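Local atomic coordinates of probable CoA-transferase alpha subunit (PDB entry 6COJ), a protein that probably forms the alpha subunit of a CoA-transferase-family enzyme and takes part in binding a CoA thioester whose acyl group is a methyl-substituted spirolactone. Residues A[175-180]-A[207-212]; A[188-193]-A[237-242]. The protein carries 1 engineered substitution. All blocks are in the same frame, centred on the assembly; numbering follows the deposited sequence.

Contact 1: A[175-180]-A[207-212]; sequences LNLDAA and CAAAEK
Residues 175-180 and 207-212 run parallel as the start of strand 177-184 pairs with the chain leaving helix 203-208, Leu177 lying beside Ala210 and Ala179 beside Lys212. Four backbone hydrogen bonds make a ladder: Leu177 N to Ala209 O, Glu211 N to Leu177 O, Lys212 N to Asp178 O and Ala180 N to Lys212 O. The last is the shortest, at 2.9 Å between Ala180 N and Lys212 O, and runs nearly along the C=O axis; the other three donors stand above their carbonyl planes. Asp178 and Glu211, abreast of each other, both have helix-like backbone angles, so the two chains turn a corner together.

The tight side is built from alanines. Ala210 CB lies 3.7 Å from Ala180 CB and also packs on Leu177 CB. With its CG beside the backbone N (chi1 -47°), Leu177 extends CD1 to 4.0 Å from Ala209 CB. Ala209 CB also lies 3.7 Å from Leu175 O and packs on Leu124 and Ala127 of helix 117-128, while Leu175 and Leu177 lean on Val65 of strand 62-65. The solvent side is polar and looser. A water lies within hydrogen-bonding distance of both Asn176 OD1 (2.8 Å) and Ala209 O (2.9 Å). Glu211 lays CB 3.4 Å from Asp178 O, but its carboxylate leads away, as does the Lys212 ammonium group. Asp178 turns to accept from Thr35 N.

This is the joint of a beta-alpha-beta crossover in the seven-stranded parallel sheet. The Leu175 side chain is about 14 Å from the bound CoA thioester. Because backbone bonds set the register and Leu177, Ala180, Ala209 and Ala210 pack closely, the charged ends of Glu211 and Lys212 probably contribute little to the pairing.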
loop_
_atom_site.group_PDB
_atom_site.type_symbol
_atom_site.label_atom_id
_atom_site.label_comp_id
_atom_site.label_asym_id
_atom_site.label_seq_id
_atom_site.Cartn_x
_atom_site.Cartn_y
_atom_site.Cartn_z
ATOM N N LEU A 175 7.480 -2.408 13.615
ATOM C CA LEU A 175 7.272 -1.393 14.647
ATOM C C LEU A 175 5.937 -1.654 15.347
ATOM O O LEU A 175 4.945 -0.938 15.178
ATOM C CB LEU A 175 7.343 0.007 14.034
ATOM C CG LEU A 175 8.717 0.404 13.476
ATOM C CD1 LEU A 175 8.630 1.692 12.667
ATOM C CD2 LEU A 175 9.738 0.546 14.602
ATOM N N ASN A 176 5.915 -2.730 16.131
ATOM C CA ASN A 176 4.720 -3.059 16.893
ATOM C C ASN A 176 4.517 -2.034 17.997
ATOM O O ASN A 176 5.463 -1.640 18.680
ATOM C CB ASN A 176 4.862 -4.447 17.511
ATOM C CG ASN A 176 5.237 -5.492 16.485
ATOM O OD1 ASN A 176 4.407 -5.902 15.683
ATOM N ND2 ASN A 176 6.495 -5.920 16.500
ATOM N N LEU A 177 3.276 -1.611 18.187
ATOM C CA LEU A 177 2.953 -0.555 19.133
ATOM C C LEU A 177 1.979 -1.050 20.193
ATOM O O LEU A 177 1.026 -1.774 19.887
ATOM C CB LEU A 177 2.290 0.612 18.403
ATOM C CG LEU A 177 2.969 1.086 17.113
ATOM C CD1 LEU A 177 2.091 2.096 16.377
ATOM C CD2 LEU A 177 4.335 1.678 17.423
ATOM N N ASP A 178 2.198 -0.621 21.440
ATOM C CA ASP A 178 1.176 -0.852 22.453
ATOM C C ASP A 178 -0.045 0.006 22.181
ATOM O O ASP A 178 -1.177 -0.428 22.416
ATOM C CB ASP A 178 1.731 -0.571 23.848
ATOM C CG ASP A 178 2.854 -1.513 24.215
ATOM O OD1 ASP A 178 2.665 -2.742 24.079
ATOM O OD2 ASP A 178 3.930 -1.024 24.603
ATOM N N ALA A 179 0.162 1.230 21.696
ATOM C CA ALA A 179 -0.955 2.128 21.448
ATOM C C ALA A 179 -0.637 3.038 20.275
ATOM O O ALA A 179 0.528 3.278 19.942
ATOM C CB ALA A 179 -1.294 2.959 22.692
ATOM N N ALA A 180 -1.696 3.526 19.633
ATOM C CA ALA A 180 -1.590 4.554 18.605
ATOM C C ALA A 180 -2.530 5.695 18.957
ATOM O O ALA A 180 -3.650 5.468 19.431
ATOM C CB ALA A 180 -1.965 4.014 17.212
ATOM N N CYS A 207 -2.652 2.784 13.346
ATOM C CA CYS A 207 -3.701 2.009 13.999
ATOM C C CYS A 207 -3.517 0.519 13.757
ATOM O O CYS A 207 -3.654 -0.289 14.687
ATOM C CB CYS A 207 -5.075 2.463 13.515
ATOM S SG CYS A 207 -5.544 4.076 14.169
ATOM N N ALA A 208 -3.184 0.138 12.521
ATOM C CA ALA A 208 -3.033 -1.278 12.194
ATOM C C ALA A 208 -1.856 -1.914 12.921
ATOM O O ALA A 208 -1.846 -3.133 13.120
ATOM C CB ALA A 208 -2.891 -1.459 10.678
ATOM N N ALA A 209 -0.859 -1.120 13.318
ATOM C CA ALA A 209 0.336 -1.629 13.986
ATOM C C ALA A 209 0.194 -1.709 15.503
ATOM O O ALA A 209 1.123 -2.185 16.164
ATOM C CB ALA A 209 1.536 -0.737 13.649
ATOM N N ALA A 210 -0.933 -1.266 16.066
ATOM C CA ALA A 210 -1.059 -1.057 17.499
ATOM C C ALA A 210 -2.085 -1.993 18.126
ATOM O O ALA A 210 -3.015 -2.471 17.473
ATOM C CB ALA A 210 -1.459 0.392 17.806
ATOM N N GLU A 211 -1.930 -2.191 19.437
ATOM C CA GLU A 211 -2.892 -2.963 20.221
ATOM C C GLU A 211 -4.099 -2.122 20.629
ATOM O O GLU A 211 -5.246 -2.549 20.457
ATOM C CB GLU A 211 -2.197 -3.502 21.465
ATOM C CG GLU A 211 -3.061 -4.359 22.363
ATOM C CD GLU A 211 -3.381 -5.710 21.759
ATOM O OE1 GLU A 211 -4.368 -6.337 22.202
ATOM O OE2 GLU A 211 -2.640 -6.138 20.843
ATOM N N LYS A 212 -3.862 -0.931 21.180
ATOM C CA LYS A 212 -4.922 -0.020 21.612
ATOM C C LYS A 212 -4.881 1.229 20.741
ATOM O O LYS A 212 -3.825 1.843 20.589
ATOM C CB LYS A 212 -4.714 0.408 23.067
ATOM C CG LYS A 212 -4.674 -0.710 24.085
ATOM C CD LYS A 212 -4.328 -0.133 25.462
ATOM C CE LYS A 212 -3.855 -1.197 26.437
ATOM N NZ LYS A 212 -4.878 -2.256 26.645
HETATM O O HOH W 1 1.882 -4.924 16.427
#

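Contact 2: A[188-193]-A[237-242]; sequences DKHGNA and LNRMMV. With SO4 (sulfate ion), chain D.
A type I turn from Asp188 to Gly191 brings the chain beside residues 237-242, where Ala193 and Leu237 form an antiparallel hydrogen-bonded pair. Ala193 N donates to Leu237 O at 3.1 Å, and Leu237 N answers to Ala193 O along an almost straight N-H...O path of 176°. Asp188 OD1 accepts from His190 N in an Asx turn; Asn238 OD1 does the same for Met240 N, so both loops brace themselves.

Gly191, at backbone angles that suit glycine, lies against Val242, whose CB is 3.7 Å from Gly191 CA and whose CG2 reaches 3.3 Å from Gly191 O. Asp188 holds the Asn192 amide in place: Asn192 ND2 donates in the amide plane to the syn lone pair of Asp188 OD2. The polar side-chain link across is a water donating to Asn192 OD1 and accepting from Arg239 N. Arg239 runs alongside both Asn192 and His190, its CD 3.4 Å from His190 CB and its CG 3.6 Å from Asn192 ND2. Bent at chi3 (-72°), it stands its guanidinium nearly perpendicular to the imidazole ring (84°) and carries it on to a chain of another protein, where NE makes a salt bridge with an acidic side chain and NH1 and NH2 bond to backbone. Over one face of the His190 ring, Lys189 CG sits 3.7 Å above its centre. The extended lysine bonds through NZ to a sulfate, probably from the crystallisation liquor, while His190 ND1 pairs with Arg17 O.

Asp188 OD2 also bonds to Thr223 OG1, and Asn192 ND2 to an acidic side chain of the other protein. The course of Arg239 along Asn192 and His190 is consistent with these residues steering its charged end into the interface, where the NE salt bridge probably offsets a basic side chain close to NH2.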
loop_
_atom_site.group_PDB
_atom_site.type_symbol
_atom_site.label_atom_id
_atom_site.label_comp_id
_atom_site.label_asym_id
_atom_site.label_seq_id
_atom_site.Cartn_x
_atom_site.Cartn_y
_atom_site.Cartn_z
ATOM N N ASP A 188 -17.347 8.428 13.223
ATOM C CA ASP A 188 -18.543 8.008 13.937
ATOM C C ASP A 188 -18.160 7.437 15.308
ATOM O O ASP A 188 -16.976 7.326 15.651
ATOM C CB ASP A 188 -19.432 7.125 13.044
ATOM C CG ASP A 188 -18.914 5.693 12.859
ATOM O OD1 ASP A 188 -17.976 5.262 13.575
ATOM O OD2 ASP A 188 -19.416 5.035 11.920
ATOM N N LYS A 189 -19.178 7.105 16.115
ATOM C CA LYS A 189 -18.921 6.629 17.470
ATOM C C LYS A 189 -18.353 5.225 17.505
ATOM O O LYS A 189 -18.016 4.744 18.593
ATOM C CB LYS A 189 -20.194 6.703 18.316
ATOM C CG LYS A 189 -21.323 5.802 17.840
ATOM C CD LYS A 189 -22.534 6.053 18.729
ATOM C CE LYS A 189 -23.733 5.235 18.332
ATOM N NZ LYS A 189 -24.896 5.616 19.192
ATOM N N HIS A 190 -18.239 4.557 16.352
ATOM C CA HIS A 190 -17.713 3.204 16.284
ATOM C C HIS A 190 -16.280 3.152 15.779
ATOM O O HIS A 190 -15.698 2.064 15.730
ATOM C CB HIS A 190 -18.591 2.342 15.372
ATOM C CG HIS A 190 -20.057 2.460 15.639
ATOM N ND1 HIS A 190 -20.639 2.061 16.823
ATOM C CD2 HIS A 190 -21.065 2.910 14.856
ATOM C CE1 HIS A 190 -21.941 2.283 16.766
ATOM N NE2 HIS A 190 -22.226 2.790 15.578
ATOM N N GLY A 191 -15.710 4.282 15.368
ATOM C CA GLY A 191 -14.350 4.305 14.883
ATOM C C GLY A 191 -14.188 4.381 13.377
ATOM O O GLY A 191 -13.048 4.488 12.911
ATOM N N ASN A 192 -15.263 4.291 12.592
ATOM C CA ASN A 192 -15.123 4.646 11.189
ATOM C C ASN A 192 -14.707 6.105 11.106
ATOM O O ASN A 192 -15.259 6.951 11.817
ATOM C CB ASN A 192 -16.438 4.411 10.459
ATOM C CG ASN A 192 -16.853 2.964 10.469
ATOM O OD1 ASN A 192 -16.104 2.072 10.037
ATOM N ND2 ASN A 192 -18.051 2.706 10.993
ATOM N N ALA A 193 -13.696 6.399 10.288
ATOM C CA ALA A 193 -13.154 7.754 10.314
ATOM C C ALA A 193 -12.493 8.108 8.990
ATOM O O ALA A 193 -12.003 7.234 8.257
ATOM C CB ALA A 193 -12.183 7.980 11.478
ATOM N N LEU A 237 -10.117 4.586 8.341
ATOM C CA LEU A 237 -10.267 3.702 9.489
ATOM C C LEU A 237 -11.631 3.032 9.446
ATOM O O LEU A 237 -12.652 3.694 9.213
ATOM C CB LEU A 237 -10.130 4.460 10.810
ATOM C CG LEU A 237 -8.857 5.289 11.035
ATOM C CD1 LEU A 237 -8.787 5.804 12.471
ATOM C CD2 LEU A 237 -7.600 4.514 10.719
ATOM N N ASN A 238 -11.646 1.727 9.686
ATOM C CA ASN A 238 -12.872 0.973 9.896
ATOM C C ASN A 238 -12.947 0.550 11.365
ATOM O O ASN A 238 -12.038 0.823 12.154
ATOM C CB ASN A 238 -12.980 -0.185 8.889
ATOM C CG ASN A 238 -11.898 -1.237 9.072
ATOM O OD1 ASN A 238 -11.592 -1.642 10.195
ATOM N ND2 ASN A 238 -11.304 -1.668 7.970
ATOM N N ARG A 239 -14.037 -0.127 11.736
ATOM C CA ARG A 239 -14.277 -0.379 13.157
ATOM C C ARG A 239 -13.245 -1.314 13.772
ATOM O O ARG A 239 -13.050 -1.268 14.992
ATOM C CB ARG A 239 -15.689 -0.928 13.389
ATOM C CG ARG A 239 -16.791 0.084 13.182
ATOM C CD ARG A 239 -18.166 -0.489 13.559
ATOM N NE ARG A 239 -18.642 -1.477 12.585
ATOM C CZ ARG A 239 -18.707 -2.786 12.801
ATOM N NH1 ARG A 239 -18.325 -3.302 13.966
ATOM N NH2 ARG A 239 -19.155 -3.584 11.837
ATOM N N MET A 240 -12.583 -2.155 12.971
ATOM C CA MET A 240 -11.568 -3.070 13.487
ATOM C C MET A 240 -10.253 -2.386 13.774
ATOM O O MET A 240 -9.295 -3.067 14.165
ATOM C CB MET A 240 -11.241 -4.148 12.461
ATOM C CG MET A 240 -12.414 -4.822 11.902
ATOM S SD MET A 240 -11.910 -6.278 11.025
ATOM C CE MET A 240 -11.308 -5.609 9.492
ATOM N N MET A 241 -10.159 -1.086 13.528
ATOM C CA MET A 241 -8.902 -0.366 13.665
ATOM C C MET A 241 -8.898 0.643 14.800
ATOM O O MET A 241 -7.899 1.357 14.963
ATOM C CB MET A 241 -8.573 0.344 12.349
ATOM C CG MET A 241 -8.452 -0.616 11.177
ATOM S SD MET A 241 -8.431 0.176 9.553
ATOM C CE MET A 241 -6.824 0.965 9.560
ATOM N N VAL A 242 -9.974 0.726 15.587
ATOM C CA VAL A 242 -10.154 1.787 16.572
ATOM C C VAL A 242 -10.758 1.203 17.838
ATOM O O VAL A 242 -11.707 0.415 17.785
ATOM C CB VAL A 242 -11.082 2.886 16.013
ATOM C CG1 VAL A 242 -11.399 3.925 17.097
ATOM C CG2 VAL A 242 -10.459 3.536 14.796
HETATM S S SO4 D . -26.255 2.401 17.525
HETATM O O1 SO4 D . -26.168 3.214 18.734
HETATM O O2 SO4 D . -25.029 1.618 17.375
HETATM O O3 SO4 D . -27.402 1.503 17.639
HETATM O O4 SO4 D . -26.422 3.270 16.364
HETATM O O HOH W 2 -16.118 -0.629 9.692
#

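Overall arrangement
Along the chain the four segments alternate: 175-180, 188-193, 207-212 and 237-242, so the two contacts cross. Contact 1 closes the loop that leaves strand 177-184, passes through the short strands 186-187 and 193-194, and returns by helix 203-208. Contact 2 starts within that loop and closes only after strand 213-217 and helix 223-229, tying the small antiparallel sheet together beside the parallel one. Their centres lie about 15 Å apart, yet they touch: Cys207 CB packs 3.4 Å from Met241 O. Arg213 bonds to Cys207 O and Met240 O, joining the buried sheet joint to the interface with another protein.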